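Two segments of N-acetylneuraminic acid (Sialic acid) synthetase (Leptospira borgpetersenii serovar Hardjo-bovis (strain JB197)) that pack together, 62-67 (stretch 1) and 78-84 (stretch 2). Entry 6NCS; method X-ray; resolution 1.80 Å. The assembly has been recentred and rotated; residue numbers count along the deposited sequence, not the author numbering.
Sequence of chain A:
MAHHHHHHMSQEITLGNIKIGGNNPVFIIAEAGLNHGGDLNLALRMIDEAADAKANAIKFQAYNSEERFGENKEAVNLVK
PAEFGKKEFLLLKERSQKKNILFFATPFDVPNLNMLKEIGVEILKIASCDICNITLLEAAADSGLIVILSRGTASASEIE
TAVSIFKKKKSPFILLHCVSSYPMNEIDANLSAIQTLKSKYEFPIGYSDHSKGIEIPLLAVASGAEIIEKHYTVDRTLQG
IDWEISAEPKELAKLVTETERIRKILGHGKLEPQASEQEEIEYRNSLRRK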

ATOM      1  N   ALA A  62       2.486  15.554 -27.691  1.00 16.09           N
ATOM      2  CA  ALA A  62       2.637  15.797 -29.126  1.00 16.89           C
ATOM      3  C   ALA A  62       1.260  15.705 -29.773  1.00 20.57           C
ATOM      4  O   ALA A  62       0.704  14.608 -29.916  1.00 17.61           O
ATOM      5  CB  ALA A  62       3.607  14.788 -29.745  1.00 17.23           C
ATOM      6  N   TYR A  63       0.703  16.852 -30.170  1.00 18.55           N
ATOM      7  CA  TYR A  63      -0.702  16.880 -30.550  1.00 19.39           C
ATOM      8  C   TYR A  63      -0.950  18.019 -31.521  1.00 20.69           C
ATOM      9  O   TYR A  63      -0.152  18.956 -31.633  1.00 20.90           O
ATOM     10  CB  TYR A  63      -1.612  17.062 -29.324  1.00 19.13           C
ATOM     11  CG  TYR A  63      -1.352  18.386 -28.650  1.00 21.88           C
ATOM     12  CD1 TYR A  63      -0.255  18.555 -27.816  1.00 20.90           C
ATOM     13  CD2 TYR A  63      -2.175  19.483 -28.885  1.00 20.94           C
ATOM     14  CE1 TYR A  63       0.014  19.784 -27.232  1.00 18.83           C
ATOM     15  CE2 TYR A  63      -1.916  20.708 -28.302  1.00 22.67           C
ATOM     16  CZ  TYR A  63      -0.824  20.849 -27.473  1.00 19.92           C
ATOM     17  OH  TYR A  63      -0.562  22.069 -26.895  1.00 23.09           O
ATOM     18  N   ASN A  64      -2.074  17.919 -32.218  1.00 21.71           N
ATOM     19  CA  ASN A  64      -2.671  19.032 -32.944  1.00 23.19           C
ATOM     20  C   ASN A  64      -3.923  19.466 -32.189  1.00 24.83           C
ATOM     21  O   ASN A  64      -4.793  18.636 -31.895  1.00 23.60           O
ATOM     22  CB  ASN A  64      -3.012  18.626 -34.379  1.00 24.28           C
ATOM     23  CG  ASN A  64      -3.832  19.678 -35.106  1.00 28.56           C
ATOM     24  OD1 ASN A  64      -5.054  19.580 -35.189  1.00 26.89           O
ATOM     25  ND2 ASN A  64      -3.154  20.693 -35.641  1.00 33.78           N
ATOM     26  N   SER A  65      -4.001  20.759 -31.858  1.00 24.37           N
ATOM     27  CA  SER A  65      -5.074  21.256 -30.996  1.00 29.18           C
ATOM     28  C   SER A  65      -6.452  20.951 -31.573  1.00 33.86           C
ATOM     29  O   SER A  65      -7.342  20.468 -30.859  1.00 26.02           O
ATOM     30  CB  SER A  65      -4.913  22.762 -30.781  1.00 25.98           C
ATOM     31  OG  SER A  65      -3.667  23.058 -30.170  1.00 24.86           O
ATOM     32  N   GLU A  66      -6.655  21.254 -32.860  1.00 27.45           N
ATOM     33  CA  GLU A  66      -7.961  21.044 -33.481  1.00 28.87           C
ATOM     34  C   GLU A  66      -8.329  19.564 -33.531  1.00 35.39           C
ATOM     35  O   GLU A  66      -9.491  19.195 -33.324  1.00 28.81           O
ATOM     36  CB  GLU A  66      -7.974  21.647 -34.885  1.00 30.49           C
ATOM     37  CG  GLU A  66      -8.002  23.168 -34.909  1.00 37.37           C
ATOM     38  CD  GLU A  66      -6.623  23.799 -34.841  1.00 39.80           C
ATOM     39  OE1 GLU A  66      -5.622  23.069 -34.662  1.00 32.48           O
ATOM     40  OE2 GLU A  66      -6.541  25.039 -34.981  1.00 39.64           O
ATOM     41  N   GLU A  67      -7.356  18.700 -33.823  1.00 26.98           N
ATOM     42  CA  GLU A  67      -7.622  17.267 -33.806  1.00 27.73           C
ATOM     43  C   GLU A  67      -8.018  16.818 -32.405  1.00 33.70           C
ATOM     44  O   GLU A  67      -8.927  15.995 -32.228  1.00 30.75           O
ATOM     45  CB  GLU A  67      -6.379  16.517 -34.289  1.00 34.75           C
ATOM     46  CG  GLU A  67      -6.601  15.074 -34.689  1.00 28.99           C
ATOM     47  CD  GLU A  67      -6.640  14.120 -33.511  1.00 29.21           C
ATOM     48  OE1 GLU A  67      -6.143  14.474 -32.414  1.00 26.30           O
ATOM     49  OE2 GLU A  67      -7.176  13.002 -33.691  1.00 26.37           O
TER
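Stretch 2, residues 78-84: LVKPAEF

Stretch 2 lies across the point where stretch 1 turns from loop into helix. It arrives in helix at L78 and V79, and closes with E83 and F84 in extended conformation. The register runs antiparallel in sense: the CA atoms of S65 and K80 are 5.6 Å apart and those of Y63 and E83 6.7 Å. The contact is small, 361 Å² with both sides summed, and much of its order comes from polar groups that find specific partners.

E83 is the hub. Its OE2 accepts two hydrogen bonds from S65, from the backbone N at 2.8 Å and from OG at 2.6 Å. The first matters because S65 opens the helix of stretch 1, where a backbone NH has no carbonyl of a preceding turn to bond to. N64, in the N-cap position, serves the same need further on: its OD1 accepts from E67 N at 2.8 Å. One carboxylate and one asparagine thus satisfy two NH groups of the first turn.

The charge on E83 is balanced within its own stretch, K80 NZ reaching E83 OE2 at 2.9 Å in a salt bridge. The same NZ bridges to E66 OE1 across the contact at 2.8 Å. Although the CA-to-CB bond of K80 points away overall, the end of the chain comes back to stretch 1, and the ammonium sits between two acids whose E66 OE1 and E83 OE2 are 4.5 Å apart. The other carboxylate oxygen of E83 is used as well: water 2 donates to E83 OE1 at 2.7 Å and accepts from N64 ND2 at 2.8 Å.

The Y63 hydroxyl donates to the carbonyl of V79, OH to O at 2.6 Å, with that oxygen at the ring edge, near the ring plane. V79 O also accepts from A82 N at 3.1 Å, so a carbonyl at the turn has two donors. Beside this bond Y63 CE2 makes an apolar contact with V79 CG2 at 3.8 Å and lies 3.6 Å from E83 CG; Y63 OH is also 3.4 Å from A82 CB.

At the far end, water 1 accepts from Y63 N at 2.9 Å and donates to F84 O at 3.1 Å, linking the backbones without direct contact. The rule to read here is economy: an acid receives the free NH at the helix start, a lysine pays for its charge, and a tyrosine hydroxyl secures the neighbouring turn.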

ATOM      1  N   LEU A  78      -6.697  27.533 -25.898  1.00 33.69           N
ATOM      2  CA  LEU A  78      -5.866  27.398 -24.706  1.00 34.26           C
ATOM      3  C   LEU A  78      -4.608  26.585 -24.983  1.00 32.41           C
ATOM      4  O   LEU A  78      -3.519  26.936 -24.514  1.00 31.88           O
ATOM      5  CB  LEU A  78      -6.672  26.754 -23.576  1.00 39.33           C
ATOM      6  CG  LEU A  78      -5.872  26.488 -22.296  1.00 46.13           C
ATOM      7  CD1 LEU A  78      -5.720  27.765 -21.475  1.00 51.85           C
ATOM      8  CD2 LEU A  78      -6.489  25.368 -21.472  1.00 50.42           C
ATOM      9  N   VAL A  79      -4.731  25.489 -25.733  1.00 32.53           N
ATOM     10  CA  VAL A  79      -3.595  24.591 -25.932  1.00 26.63           C
ATOM     11  C   VAL A  79      -2.825  24.877 -27.213  1.00 24.05           C
ATOM     12  O   VAL A  79      -1.728  24.324 -27.394  1.00 26.23           O
ATOM     13  CB  VAL A  79      -4.030  23.108 -25.916  1.00 23.02           C
ATOM     14  CG1 VAL A  79      -4.724  22.759 -24.601  1.00 27.09           C
ATOM     15  CG2 VAL A  79      -4.908  22.789 -27.117  1.00 25.83           C
ATOM     16  N   LYS A  80      -3.361  25.700 -28.112  1.00 25.89           N
ATOM     17  CA  LYS A  80      -2.634  26.039 -29.333  1.00 26.42           C
ATOM     18  C   LYS A  80      -1.223  26.564 -29.076  1.00 35.87           C
ATOM     19  O   LYS A  80      -0.291  26.107 -29.758  1.00 25.19           O
ATOM     20  CB  LYS A  80      -3.449  27.047 -30.155  1.00 28.98           C
ATOM     21  CG  LYS A  80      -2.998  27.138 -31.595  1.00 31.53           C
ATOM     22  CD  LYS A  80      -2.923  25.738 -32.168  1.00 40.78           C
ATOM     23  CE  LYS A  80      -2.969  25.715 -33.671  1.00 39.44           C
ATOM     24  NZ  LYS A  80      -3.138  24.320 -34.164  1.00 33.87           N
ATOM     25  N   PRO A  81      -0.987  27.491 -28.135  1.00 30.40           N
ATOM     26  CA  PRO A  81       0.382  28.000 -27.949  1.00 27.37           C
ATOM     27  C   PRO A  81       1.365  26.963 -27.450  1.00 27.39           C
ATOM     28  O   PRO A  81       2.569  27.152 -27.641  1.00 25.43           O
ATOM     29  CB  PRO A  81       0.208  29.125 -26.917  1.00 32.73           C
ATOM     30  CG  PRO A  81      -1.198  29.534 -27.045  1.00 33.60           C
ATOM     31  CD  PRO A  81      -1.955  28.284 -27.356  1.00 28.03           C
ATOM     32  N   ALA A  82       0.905  25.895 -26.811  1.00 27.07           N
ATOM     33  CA  ALA A  82       1.795  24.909 -26.215  1.00 25.72           C
ATOM     34  C   ALA A  82       2.174  23.793 -27.177  1.00 21.58           C
ATOM     35  O   ALA A  82       2.852  22.849 -26.767  1.00 20.78           O
ATOM     36  CB  ALA A  82       1.149  24.313 -24.957  1.00 19.90           C
ATOM     37  N   GLU A  83       1.767  23.877 -28.443  1.00 22.84           N
ATOM     38  CA  GLU A  83       2.161  22.859 -29.407  1.00 21.67           C
ATOM     39  C   GLU A  83       3.660  22.933 -29.662  1.00 24.31           C
ATOM     40  O   GLU A  83       4.210  24.018 -29.877  1.00 26.99           O
ATOM     41  CB  GLU A  83       1.402  23.039 -30.719  1.00 23.03           C
ATOM     42  CG  GLU A  83      -0.055  22.599 -30.667  1.00 26.42           C
ATOM     43  CD  GLU A  83      -0.729  22.624 -32.030  1.00 33.33           C
ATOM     44  OE1 GLU A  83      -0.011  22.584 -33.051  1.00 32.80           O
ATOM     45  OE2 GLU A  83      -1.978  22.684 -32.081  1.00 27.91           O
ATOM     46  N   PHE A  84       4.319  21.781 -29.635  1.00 19.33           N
ATOM     47  CA  PHE A  84       5.694  21.643 -30.091  1.00 24.28           C
ATOM     48  C   PHE A  84       5.734  20.760 -31.330  1.00 25.32           C
ATOM     49  O   PHE A  84       4.887  19.884 -31.514  1.00 24.27           O
ATOM     50  CB  PHE A  84       6.589  21.026 -29.016  1.00 22.37           C
ATOM     51  CG  PHE A  84       7.046  22.002 -27.966  1.00 22.92           C
ATOM     52  CD1 PHE A  84       7.253  23.338 -28.279  1.00 26.99           C
ATOM     53  CD2 PHE A  84       7.281  21.576 -26.667  1.00 22.76           C
ATOM     54  CE1 PHE A  84       7.672  24.232 -27.311  1.00 23.03           C
ATOM     55  CE2 PHE A  84       7.712  22.468 -25.701  1.00 22.16           C
ATOM     56  CZ  PHE A  84       7.902  23.795 -26.022  1.00 22.61           C
TER
HETATM   57  O   HOH W   1       2.191  19.370 -30.163  1.00 21.07           O
HETATM   58  O   HOH W   2      -0.410  20.983 -35.136  1.00 33.59           O